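Local coordinates for periplasmic protein (Legionella pneumophila subsp. pneumophila, PDB 4FGQ), which acts as a calcium-dependent periplasmic protease, probably a cysteine protease of the bacterial transglutaminase-like family, at residues Ala112-Leu115 / Thr116-Gln119; Lys184-Ala187 / Leu188-Met192. All blocks are in the same frame, centred on the assembly; numbering follows the deposited sequence.

Interaction 1 of 2, residues Ala112-Leu115 / Thr116-Gln119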
loop_
_atom_site.group_PDB
_atom_site.type_symbol
_atom_site.label_atom_id
_atom_site.label_comp_id
_atom_site.label_asym_id
_atom_site.label_seq_id
_atom_site.Cartn_x
_atom_site.Cartn_y
_atom_site.Cartn_z
ATOM N N ALA A 112 -11.891 -1.779 4.658
ATOM C CA ALA A 112 -13.073 -2.588 4.420
ATOM C C ALA A 112 -13.381 -3.457 5.636
ATOM O O ALA A 112 -12.494 -3.781 6.423
ATOM C CB ALA A 112 -12.878 -3.461 3.179
ATOM N N ALA A 113 -14.642 -3.830 5.783
ATOM C CA ALA A 113 -15.003 -4.849 6.759
ATOM C C ALA A 113 -14.793 -6.202 6.071
ATOM O O ALA A 113 -15.290 -6.414 4.962
ATOM C CB ALA A 113 -16.455 -4.686 7.167
ATOM N N SER A 114 -14.044 -7.113 6.686
ATOM C CA SER A 114 -13.982 -8.472 6.152
ATOM C C SER A 114 -15.129 -9.269 6.748
ATOM O O SER A 114 -15.193 -9.476 7.969
ATOM C CB SER A 114 -12.649 -9.156 6.459
ATOM O OG SER A 114 -12.765 -10.539 6.172
ATOM N N LEU A 115 -16.052 -9.691 5.887
ATOM C CA LEU A 115 -17.260 -10.381 6.320
ATOM C C LEU A 115 -16.962 -11.819 6.723
ATOM O O LEU A 115 -17.768 -12.472 7.383
ATOM C CB LEU A 115 -18.320 -10.343 5.216
ATOM C CG LEU A 115 -18.706 -8.934 4.741
ATOM C CD1 LEU A 115 -19.857 -8.968 3.743
ATOM C CD2 LEU A 115 -19.053 -8.040 5.929
ATOM N N THR A 116 -15.787 -12.298 6.333
ATOM C CA THR A 116 -15.365 -13.652 6.667
ATOM C C THR A 116 -14.506 -13.710 7.932
ATOM O O THR A 116 -14.619 -14.648 8.723
ATOM C CB THR A 116 -14.604 -14.297 5.494
ATOM O OG1 THR A 116 -13.587 -13.399 5.034
ATOM C CG2 THR A 116 -15.549 -14.581 4.347
ATOM N N LEU A 117 -13.637 -12.720 8.107
ATOM C CA LEU A 117 -12.736 -12.684 9.262
ATOM C C LEU A 117 -13.366 -11.943 10.436
ATOM O O LEU A 117 -12.867 -12.018 11.564
ATOM C CB LEU A 117 -11.407 -12.013 8.901
ATOM C CG LEU A 117 -10.530 -12.677 7.833
ATOM C CD1 LEU A 117 -9.185 -11.972 7.730
ATOM C CD2 LEU A 117 -10.337 -14.157 8.116
ATOM N N ASN A 118 -14.458 -11.229 10.165
ATOM C CA ASN A 118 -15.161 -10.466 11.196
ATOM C C ASN A 118 -14.227 -9.459 11.864
ATOM O O ASN A 118 -14.197 -9.327 13.091
ATOM C CB ASN A 118 -15.804 -11.402 12.221
ATOM C CG ASN A 118 -16.822 -12.337 11.586
ATOM O OD1 ASN A 118 -17.664 -11.910 10.792
ATOM N ND2 ASN A 118 -16.732 -13.620 11.916
ATOM N N GLN A 119 -13.464 -8.761 11.030
ATOM C CA GLN A 119 -12.612 -7.670 11.474
ATOM C C GLN A 119 -12.332 -6.746 10.305
ATOM O O GLN A 119 -12.544 -7.113 9.149
ATOM C CB GLN A 119 -11.303 -8.196 12.057
ATOM C CG GLN A 119 -10.405 -8.918 11.058
ATOM C CD GLN A 119 -9.245 -9.587 11.752
ATOM O OE1 GLN A 119 -9.361 -9.998 12.909
ATOM N NE2 GLN A 119 -8.109 -9.670 11.069
#
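Ser114 and Leu117 meet at the heart of this tight turn, where the serine hydroxyl OG accepts the backbone N-H of Leu117 (OG to N 3.0 Å) in a fairly straight bond of 159° at the hydrogen. With chi1 at 168°, OG lies anti to its own backbone N, turned into the bend toward Leu117 N. Leu117 lies against the same hydroxyl, its CB 3.4 Å from Ser114 OG, before its side chain continues onto Leu140. Thr116 OG1 also comes within 3.2 Å of Ser114 OG, so that one oxygen is approached by an amide, a methylene and a second hydroxyl.

The backbone of Ser114 is gripped as well. Its N-H bonds to Gln119 O (N to O 2.9 Å), the donor tilted 26° from the carbonyl plane, while its own O receives a weak, bent bond from Asn118 N at 2.9 Å. Asn118 has the left-handed helical backbone conformation, which turns the chain into the returning strand. Its CB leads away from the turn, but the amide end swings back until OD1 stands 3.5 Å from Leu115 O; both atoms are acceptors, so proximity here is not bonding.

The amide nitrogen NE2 of Gln119 does not serve the turn but is hydrogen-bonded to Gly66 O, tying the hairpin to a neighbouring loop; the Gln119 side chain is about 9 Å from that of Asp85, a calcium ligand, although no calcium is bound in this model. Beside the turn, Ala113 and Leu115 pair through their backbones with Lys154 and Asp152. With both Asn118 and Gln119 opposite Ser114, the arrangement is a G1 beta bulge at the end of a beta hairpin, joining antiparallel strands 107-114 and 119-126.

Interaction 2 of 2, residues Lys184-Ala187 / Leu188-Met192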
loop_
_atom_site.group_PDB
_atom_site.type_symbol
_atom_site.label_atom_id
_atom_site.label_comp_id
_atom_site.label_asym_id
_atom_site.label_seq_id
_atom_site.Cartn_x
_atom_site.Cartn_y
_atom_site.Cartn_z
ATOM N N LYS A 184 -3.659 9.894 11.423
ATOM C CA LYS A 184 -2.475 9.046 11.292
ATOM C C LYS A 184 -1.862 9.175 9.918
ATOM O O LYS A 184 -0.656 9.020 9.756
ATOM C CB LYS A 184 -2.834 7.580 11.498
ATOM C CG LYS A 184 -3.366 7.242 12.860
ATOM C CD LYS A 184 -4.130 5.941 12.773
ATOM C CE LYS A 184 -4.551 5.499 14.137
ATOM N NZ LYS A 184 -5.277 4.199 14.101
ATOM N N TRP A 185 -2.718 9.421 8.934
ATOM C CA TRP A 185 -2.308 9.533 7.543
ATOM C C TRP A 185 -1.601 10.864 7.346
ATOM O O TRP A 185 -0.553 10.931 6.711
ATOM C CB TRP A 185 -3.543 9.422 6.643
ATOM C CG TRP A 185 -3.296 9.511 5.160
ATOM C CD1 TRP A 185 -3.854 10.402 4.298
ATOM C CD2 TRP A 185 -2.457 8.656 4.363
ATOM N NE1 TRP A 185 -3.413 10.169 3.015
ATOM C CE2 TRP A 185 -2.550 9.105 3.028
ATOM C CE3 TRP A 185 -1.630 7.568 4.652
ATOM C CZ2 TRP A 185 -1.853 8.496 1.981
ATOM C CZ3 TRP A 185 -0.935 6.965 3.615
ATOM C CH2 TRP A 185 -1.052 7.430 2.295
ATOM N N ASP A 186 -2.186 11.923 7.897
ATOM C CA ASP A 186 -1.556 13.237 7.881
ATOM C C ASP A 186 -0.166 13.163 8.513
ATOM O O ASP A 186 0.819 13.614 7.928
ATOM C CB ASP A 186 -2.427 14.239 8.638
ATOM C CG ASP A 186 -1.879 15.651 8.586
ATOM O OD1 ASP A 186 -1.623 16.160 7.473
ATOM O OD2 ASP A 186 -1.705 16.252 9.668
ATOM N N ALA A 187 -0.096 12.577 9.704
ATOM C CA ALA A 187 1.170 12.407 10.413
ATOM C C ALA A 187 2.137 11.510 9.644
ATOM O O ALA A 187 3.349 11.735 9.653
ATOM C CB ALA A 187 0.921 11.844 11.805
ATOM N N LEU A 188 1.597 10.487 8.989
ATOM C CA LEU A 188 2.427 9.574 8.211
ATOM C C LEU A 188 3.110 10.321 7.070
ATOM O O LEU A 188 4.320 10.173 6.868
ATOM C CB LEU A 188 1.613 8.381 7.671
ATOM C CG LEU A 188 2.329 7.253 6.908
ATOM C CD1 LEU A 188 1.513 5.975 6.972
ATOM C CD2 LEU A 188 2.563 7.599 5.453
ATOM N N MET A 189 2.353 11.119 6.329
ATOM C CA MET A 189 2.924 11.829 5.192
ATOM C C MET A 189 3.950 12.880 5.619
ATOM O O MET A 189 4.855 13.220 4.857
ATOM C CB MET A 189 1.818 12.428 4.324
ATOM C CG MET A 189 0.996 11.358 3.626
ATOM S SD MET A 189 -0.126 12.002 2.388
ATOM C CE MET A 189 -1.313 12.904 3.399
ATOM N N LYS A 190 3.816 13.378 6.844
ATOM C CA LYS A 190 4.771 14.346 7.371
ATOM C C LYS A 190 6.091 13.687 7.771
ATOM O O LYS A 190 7.145 14.317 7.699
ATOM C CB LYS A 190 4.161 15.131 8.531
ATOM C CG LYS A 190 3.126 16.144 8.073
ATOM C CD LYS A 190 2.476 16.874 9.237
ATOM C CE LYS A 190 1.394 17.814 8.733
ATOM N NZ LYS A 190 0.592 18.394 9.838
ATOM N N ARG A 191 6.036 12.418 8.173
ATOM C CA ARG A 191 7.254 11.657 8.459
ATOM C C ARG A 191 8.035 11.389 7.176
ATOM O O ARG A 191 9.252 11.209 7.203
ATOM C CB ARG A 191 6.935 10.322 9.147
ATOM C CG ARG A 191 6.414 10.459 10.562
ATOM C CD ARG A 191 6.684 9.207 11.394
ATOM N NE ARG A 191 6.057 8.004 10.854
ATOM C CZ ARG A 191 4.775 7.683 11.010
ATOM N NH1 ARG A 191 3.955 8.481 11.681
ATOM N NH2 ARG A 191 4.315 6.553 10.493
ATOM N N MET A 192 7.326 11.369 6.052
ATOM C CA MET A 192 7.936 11.070 4.761
ATOM C C MET A 192 8.636 12.287 4.169
ATOM O O MET A 192 9.488 12.157 3.290
ATOM C CB MET A 192 6.883 10.539 3.794
ATOM C CG MET A 192 6.291 9.209 4.235
ATOM S SD MET A 192 5.033 8.658 3.076
ATOM C CE MET A 192 6.022 8.411 1.599
HETATM O O HOH W 1 1.153 8.154 11.674
#
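Met189 folds its thioether over Trp185, one helical turn back, and this is the close-packed side of the segment. The methyl CE rests over a face of the indole, 3.8 Å from the centroid of the five-membered ring in a CH-pi contact, and SD lies on that face toward the rim, 3.8 Å from Trp185 CE2. A bend at the end of the methionine chain (chi3 -68°) brings CE back over the ring. The indole is fixed from elsewhere too: its NE1 donates to Asn160 O, and Phe159 meets it edge-to-face.

Trp185 and Met189 are an i to i+4 pair on helix 183-192, a Met-aromatic contact beside regular backbone bonds such as Met189 N to Trp185 O at 2.9 Å. The buried flank, with Trp185 and Leu188, lies against Ile91 of helix 86-100, the helix that carries the calcium-binding residues Glu87 and Asp88.

Looser are a salt bridge and a water link on the outer side. Lys190 NZ meets Asp186 OD2 from the syn side at 3.1 Å, though 26° out of the carboxylate plane; the aspartate is partly exposed, the extended lysine exposed. Farther round, a water donates to Lys184 O and accepts from Arg191 NH1, both at 2.8 Å. It lies in the plane of the guanidinium, at its edge, while the guanidinium itself is held through NH2 by Glu77 and Trp72 O.

From the N terminus, the chain first reaches interaction 1, which closes the short connection between strands 107-114 and 119-126 at the tip of a hairpin in the six-stranded antiparallel sheet. It then completes that sheet with strands 135-137 to 164-166 before interaction 2 appears within the C-terminal helix 183-192. Interaction 2 closes no loop beyond single helical turns. The two contacts follow in series, neither nested nor crossed, with centres 26 Å apart and nearest atoms about 13 Å apart. Residues 112-119 also tie the hairpin end to the neighbouring strand 153-159, whereas residues 184-192 join the C-terminal helix to helix 86-100 and to the Asp70-Trp72 loop, which includes calcium-binding Tyr71.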